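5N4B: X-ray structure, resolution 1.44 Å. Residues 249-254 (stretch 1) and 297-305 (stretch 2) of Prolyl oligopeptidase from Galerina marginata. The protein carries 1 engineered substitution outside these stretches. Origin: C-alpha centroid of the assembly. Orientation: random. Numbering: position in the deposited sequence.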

ATOM      1  N   ASP A 249     -22.765   8.538  19.123  1.00 22.61           N
ATOM      2  CA  ASP A 249     -21.348   8.826  18.945  1.00 21.78           C
ATOM      3  C   ASP A 249     -21.064  10.329  19.029  1.00 25.43           C
ATOM      4  O   ASP A 249     -21.856  11.164  18.583  1.00 28.69           O
ATOM      5  CB  ASP A 249     -20.883   8.282  17.584  1.00 21.22           C
ATOM      6  CG  ASP A 249     -20.750   6.770  17.560  1.00 21.69           C
ATOM      7  OD1 ASP A 249     -21.264   6.062  18.447  1.00 21.02           O
ATOM      8  OD2 ASP A 249     -20.152   6.265  16.580  1.00 20.78           O
ATOM      9  N   ILE A 250     -19.907  10.652  19.583  1.00 23.98           N
ATOM     10  CA  ILE A 250     -19.453  12.019  19.807  1.00 24.87           C
ATOM     11  C   ILE A 250     -18.600  12.448  18.621  1.00 24.93           C
ATOM     12  O   ILE A 250     -17.736  11.685  18.172  1.00 22.10           O
ATOM     13  CB  ILE A 250     -18.632  12.070  21.111  1.00 24.62           C
ATOM     14  CG1 ILE A 250     -19.551  11.784  22.301  1.00 37.14           C
ATOM     15  CG2 ILE A 250     -17.939  13.416  21.265  1.00 31.81           C
ATOM     16  CD1 ILE A 250     -18.807  11.514  23.594  1.00 40.08           C
ATOM     17  N   ILE A 251     -18.799  13.663  18.114  1.00 24.02           N
ATOM     18  CA  ILE A 251     -17.909  14.255  17.126  1.00 22.70           C
ATOM     19  C   ILE A 251     -16.779  14.928  17.897  1.00 24.34           C
ATOM     20  O   ILE A 251     -16.988  15.956  18.557  1.00 27.19           O
ATOM     21  CB  ILE A 251     -18.617  15.263  16.203  1.00 24.92           C
ATOM     22  CG1 ILE A 251     -19.649  14.545  15.332  1.00 27.97           C
ATOM     23  CG2 ILE A 251     -17.587  15.917  15.286  1.00 31.12           C
ATOM     24  CD1 ILE A 251     -20.468  15.504  14.434  1.00 35.69           C
ATOM     25  N   VAL A 252     -15.590  14.332  17.838  1.00 19.69           N
ATOM     26  CA  VAL A 252     -14.378  14.814  18.498  1.00 19.19           C
ATOM     27  C   VAL A 252     -13.776  15.989  17.731  1.00 21.68           C
ATOM     28  O   VAL A 252     -13.278  16.961  18.321  1.00 23.89           O
ATOM     29  CB  VAL A 252     -13.402  13.619  18.589  1.00 21.23           C
ATOM     30  CG1 VAL A 252     -12.057  14.018  18.973  1.00 25.67           C
ATOM     31  CG2 VAL A 252     -13.955  12.590  19.567  1.00 27.73           C
ATOM     32  N   TYR A 253     -13.809  15.941  16.405  1.00 19.04           N
ATOM     33  CA  TYR A 253     -13.331  17.055  15.605  1.00 19.05           C
ATOM     34  C   TYR A 253     -13.924  17.004  14.199  1.00 17.76           C
ATOM     35  O   TYR A 253     -14.044  15.940  13.602  1.00 19.02           O
ATOM     36  CB  TYR A 253     -11.793  17.128  15.478  1.00 19.02           C
ATOM     37  CG  TYR A 253     -11.385  18.490  14.945  1.00 18.77           C
ATOM     38  CD1 TYR A 253     -11.543  19.615  15.738  1.00 20.26           C
ATOM     39  CD2 TYR A 253     -10.869  18.652  13.691  1.00 18.09           C
ATOM     40  CE1 TYR A 253     -11.241  20.883  15.253  1.00 21.96           C
ATOM     41  CE2 TYR A 253     -10.506  19.901  13.177  1.00 19.85           C
ATOM     42  CZ  TYR A 253     -10.711  21.018  13.977  1.00 22.33           C
ATOM     43  OH  TYR A 253     -10.422  22.293  13.539  1.00 24.15           O
ATOM     44  N   GLN A 254     -14.230  18.179  13.651  1.00 19.56           N
ATOM     45  CA  GLN A 254     -14.457  18.358  12.220  1.00 19.47           C
ATOM     46  C   GLN A 254     -14.166  19.811  11.880  1.00 21.34           C
ATOM     47  O   GLN A 254     -14.063  20.654  12.783  1.00 23.79           O
ATOM     48  CB  GLN A 254     -15.878  17.964  11.810  1.00 24.43           C
ATOM     49  CG  GLN A 254     -16.961  18.889  12.252  1.00 26.99           C
ATOM     50  CD  GLN A 254     -18.302  18.439  11.676  1.00 29.33           C
ATOM     51  OE1 GLN A 254     -18.464  18.291  10.456  1.00 37.62           O
ATOM     52  NE2 GLN A 254     -19.225  18.198  12.536  1.00 34.92           N
ATOM     53  N   GLY A 297     -12.572   9.788  30.638  1.00 36.41           N
ATOM     54  CA  GLY A 297     -12.398   9.571  29.202  1.00 34.99           C
ATOM     55  C   GLY A 297     -13.058  10.618  28.308  1.00 35.82           C
ATOM     56  O   GLY A 297     -13.305  11.763  28.699  1.00 33.93           O
ATOM     57  N   VAL A 298     -13.346  10.201  27.071  1.00 27.35           N
ATOM     58  CA  VAL A 298     -13.802  11.124  26.036  1.00 29.45           C
ATOM     59  C   VAL A 298     -15.229  11.565  26.315  1.00 39.72           C
ATOM     60  O   VAL A 298     -16.130  10.736  26.521  1.00 38.81           O
ATOM     61  CB  VAL A 298     -13.724  10.438  24.656  1.00 25.22           C
ATOM     62  CG1 VAL A 298     -14.315  11.318  23.554  1.00 26.39           C
ATOM     63  CG2 VAL A 298     -12.323  10.082  24.328  1.00 27.35           C
ATOM     64  N   LYS A 299     -15.435  12.881  26.298  1.00 35.28           N
ATOM     65  CA  LYS A 299     -16.736  13.536  26.359  1.00 39.70           C
ATOM     66  C   LYS A 299     -16.781  14.600  25.268  1.00 31.45           C
ATOM     67  O   LYS A 299     -15.783  14.864  24.593  1.00 32.91           O
ATOM     68  CB  LYS A 299     -16.995  14.198  27.726  1.00 50.24           C
ATOM     69  CG  LYS A 299     -17.264  13.230  28.868  1.00 58.71           C
ATOM     70  CD  LYS A 299     -17.635  13.979  30.173  1.00 66.22           C
ATOM     71  CE  LYS A 299     -16.396  14.527  30.899  1.00 69.57           C
ATOM     72  NZ  LYS A 299     -15.503  13.444  31.439  1.00 65.12           N
ATOM     73  N   SER A 300     -17.949  15.220  25.091  1.00 36.83           N
ATOM     74  CA  SER A 300     -18.052  16.297  24.114  1.00 33.74           C
ATOM     75  C   SER A 300     -17.322  17.524  24.658  1.00 32.53           C
ATOM     76  O   SER A 300     -17.066  17.637  25.858  1.00 39.78           O
ATOM     77  CB  SER A 300     -19.509  16.687  23.895  1.00 43.26           C
ATOM     78  OG  SER A 300     -20.128  16.996  25.130  1.00 49.15           O
ATOM     79  N   GLY A 301     -16.951  18.424  23.748  1.00 32.43           N
ATOM     80  CA  GLY A 301     -16.344  19.687  24.150  1.00 31.74           C
ATOM     81  C   GLY A 301     -14.872  19.595  24.510  1.00 32.17           C
ATOM     82  O   GLY A 301     -14.423  20.255  25.444  1.00 31.62           O
ATOM     83  N   ILE A 302     -14.118  18.765  23.814  1.00 30.72           N
ATOM     84  CA  ILE A 302     -12.707  18.557  24.142  1.00 29.18           C
ATOM     85  C   ILE A 302     -11.910  19.833  23.931  1.00 23.06           C
ATOM     86  O   ILE A 302     -12.046  20.524  22.914  1.00 27.47           O
ATOM     87  CB  ILE A 302     -12.191  17.428  23.248  1.00 26.87           C
ATOM     88  CG1 ILE A 302     -12.702  16.115  23.748  1.00 34.41           C
ATOM     89  CG2 ILE A 302     -10.668  17.400  23.259  1.00 28.27           C
ATOM     90  CD1 ILE A 302     -12.617  15.062  22.695  1.00 43.11           C
ATOM     91  N   HIS A 303     -10.996  20.103  24.857  1.00 24.18           N
ATOM     92  CA  HIS A 303     -10.097  21.233  24.773  1.00 22.57           C
ATOM     93  C   HIS A 303      -8.814  20.783  24.065  1.00 23.10           C
ATOM     94  O   HIS A 303      -8.037  20.002  24.614  1.00 22.93           O
ATOM     95  CB  HIS A 303      -9.816  21.797  26.149  1.00 23.11           C
ATOM     96  CG  HIS A 303      -8.924  22.981  26.113  1.00 28.47           C
ATOM     97  ND1 HIS A 303      -9.015  23.948  25.132  1.00 37.66           N
ATOM     98  CD2 HIS A 303      -7.905  23.354  26.916  1.00 42.41           C
ATOM     99  CE1 HIS A 303      -8.085  24.860  25.331  1.00 38.91           C
ATOM    100  NE2 HIS A 303      -7.408  24.536  26.414  1.00 42.38           N
ATOM    101  N   TRP A 304      -8.579  21.313  22.870  1.00 23.77           N
ATOM    102  CA  TRP A 304      -7.359  21.031  22.120  1.00 20.74           C
ATOM    103  C   TRP A 304      -6.306  22.082  22.378  1.00 22.33           C
ATOM    104  O   TRP A 304      -6.548  23.276  22.161  1.00 23.94           O
ATOM    105  CB  TRP A 304      -7.660  21.000  20.634  1.00 21.03           C
ATOM    106  CG  TRP A 304      -8.593  19.971  20.231  1.00 22.62           C
ATOM    107  CD1 TRP A 304      -9.884  20.135  19.794  1.00 24.33           C
ATOM    108  CD2 TRP A 304      -8.356  18.557  20.242  1.00 17.61           C
ATOM    109  NE1 TRP A 304     -10.437  18.940  19.526  1.00 26.50           N
ATOM    110  CE2 TRP A 304      -9.535  17.937  19.785  1.00 21.30           C
ATOM    111  CE3 TRP A 304      -7.249  17.756  20.575  1.00 17.34           C
ATOM    112  CZ2 TRP A 304      -9.642  16.565  19.641  1.00 20.46           C
ATOM    113  CZ3 TRP A 304      -7.384  16.363  20.424  1.00 19.28           C
ATOM    114  CH2 TRP A 304      -8.567  15.806  19.978  1.00 20.03           C
ATOM    115  N   ARG A 305      -5.099  21.623  22.728  1.00 20.60           N
ATOM    116  CA  ARG A 305      -3.907  22.441  22.702  1.00 18.76           C
ATOM    117  C   ARG A 305      -3.257  22.299  21.328  1.00 19.95           C
ATOM    118  O   ARG A 305      -2.897  21.190  20.916  1.00 18.65           O
ATOM    119  CB  ARG A 305      -2.923  21.997  23.775  1.00 20.98           C
ATOM    120  CG  ARG A 305      -1.647  22.813  23.839  1.00 22.45           C
ATOM    121  CD  ARG A 305      -0.794  22.401  24.978  1.00 24.95           C
ATOM    122  NE  ARG A 305       0.420  23.183  25.027  1.00 27.54           N
ATOM    123  CZ  ARG A 305       1.315  23.106  26.016  1.00 30.79           C
ATOM    124  NH1 ARG A 305       1.138  22.286  27.037  1.00 27.18           N
ATOM    125  NH2 ARG A 305       2.401  23.875  25.986  1.00 41.05           N
TER
HETATM  126  O   HOH W   1     -13.348  19.623  19.065  1.00 30.91           O

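No hydrogen bond passes directly between these two stretches, although one of them is a β-strand; the polar link between them is made instead by a single water molecule. Water 1 donates a hydrogen bond to Val252 O, at 2.8 Å from the water oxygen, and accepts one from Trp304 NE1, at 3.0 Å from that same oxygen. A backbone carbonyl and an indole N-H, an acceptor and a donor, are thus joined through a molecule that can play both parts. Tryptophan suits this position because it offers a broad hydrocarbon surface and one polar N-H in the same ring system, so that it can pack against apolar neighbours and still reach the water.

Everything else across the interface is van der Waals packing, and Val252 lies at its heart. It is buried, and although its CA-to-CB bond points sideways relative to the other stretch, the branching at CB supplies two methyl groups, both of which pack on Ile302 CD1. With chi1 in the t well, Val252 CG1 lies 3.6 Å from Trp304 CZ2, at the edge of the indole and near its plane, and 3.9 Å from Ile302 CD1. Val252 CG2 lies 4.2 Å from Ile302 CD1 and also 4.2 Å from Val298 CG1. A compact, β-branched residue fits here because it fills the space among three apolar side chains without needing a long reach. Val298 and Ile302 both direct their CA-to-CB bonds toward the strand; the m, t conformation of Ile302 extends its chain so that the terminal CD1 makes the contact.

Ile250 carries the packing to an earlier part of stretch 2. Its CA-to-CB bond points toward that stretch, and its m, t rotamer places CD1 4.0 Å from Val298 O and 4.0 Å from Lys299 CA, while CG2 lies 4.1 Å from Ser300 CA. Isoleucine is therefore packed largely against backbone, where its branched aliphatic chain brings CD1 and CG2 against three successive residues, Val298, Lys299 and Ser300. The adjacent Ile251 points its CA-to-CB bond away and makes no contact. Simple alternation does not continue: Val252, at phi/psi -77/-39, departs from extended geometry, and Tyr253 points its CA-to-CB bond toward stretch 2. The CA-to-CB bond of Lys299 also points away, which leaves its backbone to meet Ile250 while its ammonium group is hydrogen-bonded elsewhere in the structure. Ser300, small and exposed, sits at the margin and brings little bulk to the contact.

Beyond Val252, the ring of Tyr253 meets the indole obliquely. Tyr253 CD1 lies 4.0 Å from Trp304 NE1, and the centroids of the tyrosine ring and the five-membered ring are 5.7 Å apart, with planes at 88°. The aromatic ring adds apolar surface beside the indole, while Tyr253 OH takes no part in the contact.

Together the stretches bury 315 Å², a modest area. Stretch 2 has no regular secondary structure through this region, and Gly301 has positive phi, a conformation that favours glycine.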